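Long-range contact in potential RNA-dependent RNA polymerase (Human picobirnavirus, PDB 5I62), which catalyses RNA-templated synthesis of RNA from ribonucleoside triphosphates, serving both transcription and replication of the viral genome: residues T108-A113 and Q339-I344. Sequence-based numbering, arbitrary orientation.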
ATOM      1  N   THR A 108      22.451  -0.790  17.169  1.00 21.00           N
ATOM      2  CA  THR A 108      21.861  -1.733  18.114  1.00 23.19           C
ATOM      3  C   THR A 108      20.921  -1.047  19.109  1.00 25.90           C
ATOM      4  O   THR A 108      19.909  -1.632  19.523  1.00 24.40           O
ATOM      5  CB  THR A 108      23.000  -2.466  18.837  1.00 30.88           C
ATOM      6  OG1 THR A 108      23.617  -3.376  17.917  1.00 38.03           O
ATOM      7  CG2 THR A 108      22.504  -3.227  20.040  1.00 37.57           C
ATOM      8  N   LYS A 109      21.238   0.195  19.503  1.00 24.13           N
ATOM      9  CA  LYS A 109      20.388   0.918  20.449  1.00 25.36           C
ATOM     10  C   LYS A 109      19.024   1.230  19.843  1.00 23.03           C
ATOM     11  O   LYS A 109      18.005   1.224  20.548  1.00 18.64           O
ATOM     12  CB  LYS A 109      21.068   2.212  20.905  1.00 23.88           C
ATOM     13  CG  LYS A 109      22.430   2.002  21.572  1.00 32.44           C
ATOM     14  CD  LYS A 109      22.863   3.228  22.404  1.00 38.12           C
ATOM     15  CE  LYS A 109      22.949   4.505  21.566  1.00 40.59           C
ATOM     16  NZ  LYS A 109      23.290   5.732  22.389  1.00 54.86           N
ATOM     17  N   ALA A 110      18.987   1.523  18.542  1.00 18.73           N
ATOM     18  CA  ALA A 110      17.705   1.786  17.890  1.00 19.10           C
ATOM     19  C   ALA A 110      16.843   0.525  17.814  1.00 19.54           C
ATOM     20  O   ALA A 110      15.611   0.596  17.949  1.00 18.55           O
ATOM     21  CB  ALA A 110      17.939   2.367  16.508  1.00 16.86           C
ATOM     22  N   ILE A 111      17.471  -0.628  17.587  1.00 17.95           N
ATOM     23  CA  ILE A 111      16.743  -1.894  17.564  1.00 17.69           C
ATOM     24  C   ILE A 111      16.162  -2.193  18.942  1.00 22.59           C
ATOM     25  O   ILE A 111      15.010  -2.629  19.064  1.00 20.15           O
ATOM     26  CB  ILE A 111      17.655  -3.032  17.060  1.00 19.58           C
ATOM     27  CG1 ILE A 111      18.055  -2.801  15.596  1.00 21.98           C
ATOM     28  CG2 ILE A 111      16.973  -4.385  17.204  1.00 20.93           C
ATOM     29  CD1 ILE A 111      19.183  -3.704  15.122  1.00 23.12           C
ATOM     30  N   SER A 112      16.943  -1.942  20.008  1.00 18.29           N
ATOM     31  CA  SER A 112      16.419  -2.090  21.366  1.00 24.56           C
ATOM     32  C   SER A 112      15.264  -1.131  21.631  1.00 18.71           C
ATOM     33  O   SER A 112      14.301  -1.489  22.313  1.00 21.48           O
ATOM     34  CB  SER A 112      17.520  -1.862  22.413  1.00 22.52           C
ATOM     35  OG  SER A 112      18.493  -2.891  22.353  1.00 33.59           O
ATOM     36  N   ALA A 113      15.375   0.112  21.157  1.00 17.45           N
ATOM     37  CA  ALA A 113      14.288   1.070  21.343  1.00 21.41           C
ATOM     38  C   ALA A 113      13.002   0.570  20.685  1.00 19.90           C
ATOM     39  O   ALA A 113      11.913   0.647  21.271  1.00 18.56           O
ATOM     40  CB  ALA A 113      14.696   2.433  20.790  1.00 20.46           C
ATOM     41  N   GLN A 339      13.480   5.466  12.458  1.00 16.12           N
ATOM     42  CA  GLN A 339      13.086   6.686  13.158  1.00 14.28           C
ATOM     43  C   GLN A 339      13.796   6.784  14.499  1.00 14.05           C
ATOM     44  O   GLN A 339      14.314   7.845  14.865  1.00 15.79           O
ATOM     45  CB  GLN A 339      11.559   6.720  13.332  1.00 13.52           C
ATOM     46  CG  GLN A 339      10.780   6.765  11.991  1.00 13.74           C
ATOM     47  CD  GLN A 339       9.290   7.015  12.191  1.00 14.80           C
ATOM     48  OE1 GLN A 339       8.703   6.568  13.167  1.00 16.12           O
ATOM     49  NE2 GLN A 339       8.692   7.786  11.286  1.00 16.55           N
ATOM     50  N   HIS A 340      13.828   5.685  15.255  1.00 13.25           N
ATOM     51  CA  HIS A 340      14.547   5.694  16.525  1.00 15.12           C
ATOM     52  C   HIS A 340      16.019   6.007  16.314  1.00 18.87           C
ATOM     53  O   HIS A 340      16.618   6.780  17.078  1.00 17.09           O
ATOM     54  CB  HIS A 340      14.409   4.345  17.228  1.00 16.70           C
ATOM     55  CG  HIS A 340      13.118   4.175  17.956  1.00 18.41           C
ATOM     56  ND1 HIS A 340      12.763   4.967  19.027  1.00 17.73           N
ATOM     57  CD2 HIS A 340      12.084   3.321  17.756  1.00 17.00           C
ATOM     58  CE1 HIS A 340      11.569   4.598  19.465  1.00 20.07           C
ATOM     59  NE2 HIS A 340      11.137   3.601  18.710  1.00 22.61           N
ATOM     60  N   GLU A 341      16.615   5.414  15.275  1.00 13.98           N
ATOM     61  CA  GLU A 341      18.046   5.576  15.039  1.00 14.89           C
ATOM     62  C   GLU A 341      18.391   7.017  14.698  1.00 16.66           C
ATOM     63  O   GLU A 341      19.428   7.531  15.132  1.00 19.58           O
ATOM     64  CB  GLU A 341      18.514   4.642  13.924  1.00 17.58           C
ATOM     65  CG  GLU A 341      20.005   4.740  13.640  1.00 18.43           C
ATOM     66  CD  GLU A 341      20.384   3.979  12.379  1.00 25.67           C
ATOM     67  OE1 GLU A 341      19.853   4.314  11.288  1.00 21.24           O
ATOM     68  OE2 GLU A 341      21.190   3.028  12.486  1.00 23.51           O
ATOM     69  N   ALA A 342      17.531   7.694  13.933  1.00 14.39           N
ATOM     70  CA  ALA A 342      17.780   9.104  13.641  1.00 17.82           C
ATOM     71  C   ALA A 342      17.855   9.928  14.931  1.00 19.52           C
ATOM     72  O   ALA A 342      18.757  10.756  15.105  1.00 19.33           O
ATOM     73  CB  ALA A 342      16.698   9.646  12.711  1.00 16.81           C
ATOM     74  N   ALA A 343      16.907   9.717  15.844  1.00 17.13           N
ATOM     75  CA  ALA A 343      16.903  10.463  17.100  1.00 18.45           C
ATOM     76  C   ALA A 343      18.126  10.117  17.937  1.00 21.51           C
ATOM     77  O   ALA A 343      18.836  11.002  18.435  1.00 22.30           O
ATOM     78  CB  ALA A 343      15.619  10.175  17.884  1.00 17.02           C
ATOM     79  N   ILE A 344      18.386   8.821  18.090  1.00 19.13           N
ATOM     80  CA  ILE A 344      19.490   8.336  18.907  1.00 20.37           C
ATOM     81  C   ILE A 344      20.824   8.806  18.342  1.00 22.37           C
ATOM     82  O   ILE A 344      21.733   9.182  19.091  1.00 22.69           O
ATOM     83  CB  ILE A 344      19.419   6.801  19.010  1.00 22.78           C
ATOM     84  CG1 ILE A 344      18.202   6.374  19.837  1.00 20.47           C
ATOM     85  CG2 ILE A 344      20.720   6.231  19.581  1.00 26.03           C
ATOM     86  CD1 ILE A 344      17.852   4.885  19.691  1.00 16.55           C
TER
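Ala110 and Glu341 mark the closest backbone approach, their CA atoms 4.8 Å apart, where the helix segments 108-113 and 339-344 pass with axes 8.3 Å from each other and N-to-C directions 127° apart. Such closeness is possible because the first helix presents alanines, one turn apart, to the second. Ala110 CB abuts the opposing helix, 3.5 Å from both CA and CB of Glu341. Ala113 CB sits over one face of the His340 imidazole, 3.8 Å from the ring centroid and 19° off the ring normal, which meets the geometry of a CH-pi contact; the methyl is displaced toward the rim, with ND1 and CG as its nearest ring atoms. Ile344 splits its two branches between the alanines and Lys109. Its CG1 lies anti to the carbonyl carbon, and CD1, carried on that branch, rests 3.6 Å from Ala110 CA and 4.1 Å from Ala113 CB, bridging successive turns of the facing helix. The CG2 branch instead meets the CE methylene of Lys109, next to the amino group: that chain bends at chi3 (-59°), placing CE against CG2 at 3.4 Å, tighter than usual van der Waals contact. The polar ends of His340 and Glu341 are engaged outside the two segments: His340 NE2 hydrogen-bonds Glu117 OE1, and the Glu341 carboxylate bonds to His380 NE2 through OE1 and to the backbone N of Asp107 through OE2. With no hydrogen bond between the two segments themselves, the direct contact is van der Waals and CH-pi, and the flanking bonds probably orient the polar side chains: that to Glu117 is consistent with restraining the ring whose face Ala113 covers, while that to Asp107 ties helix 327-345 to the start of helix 108-116.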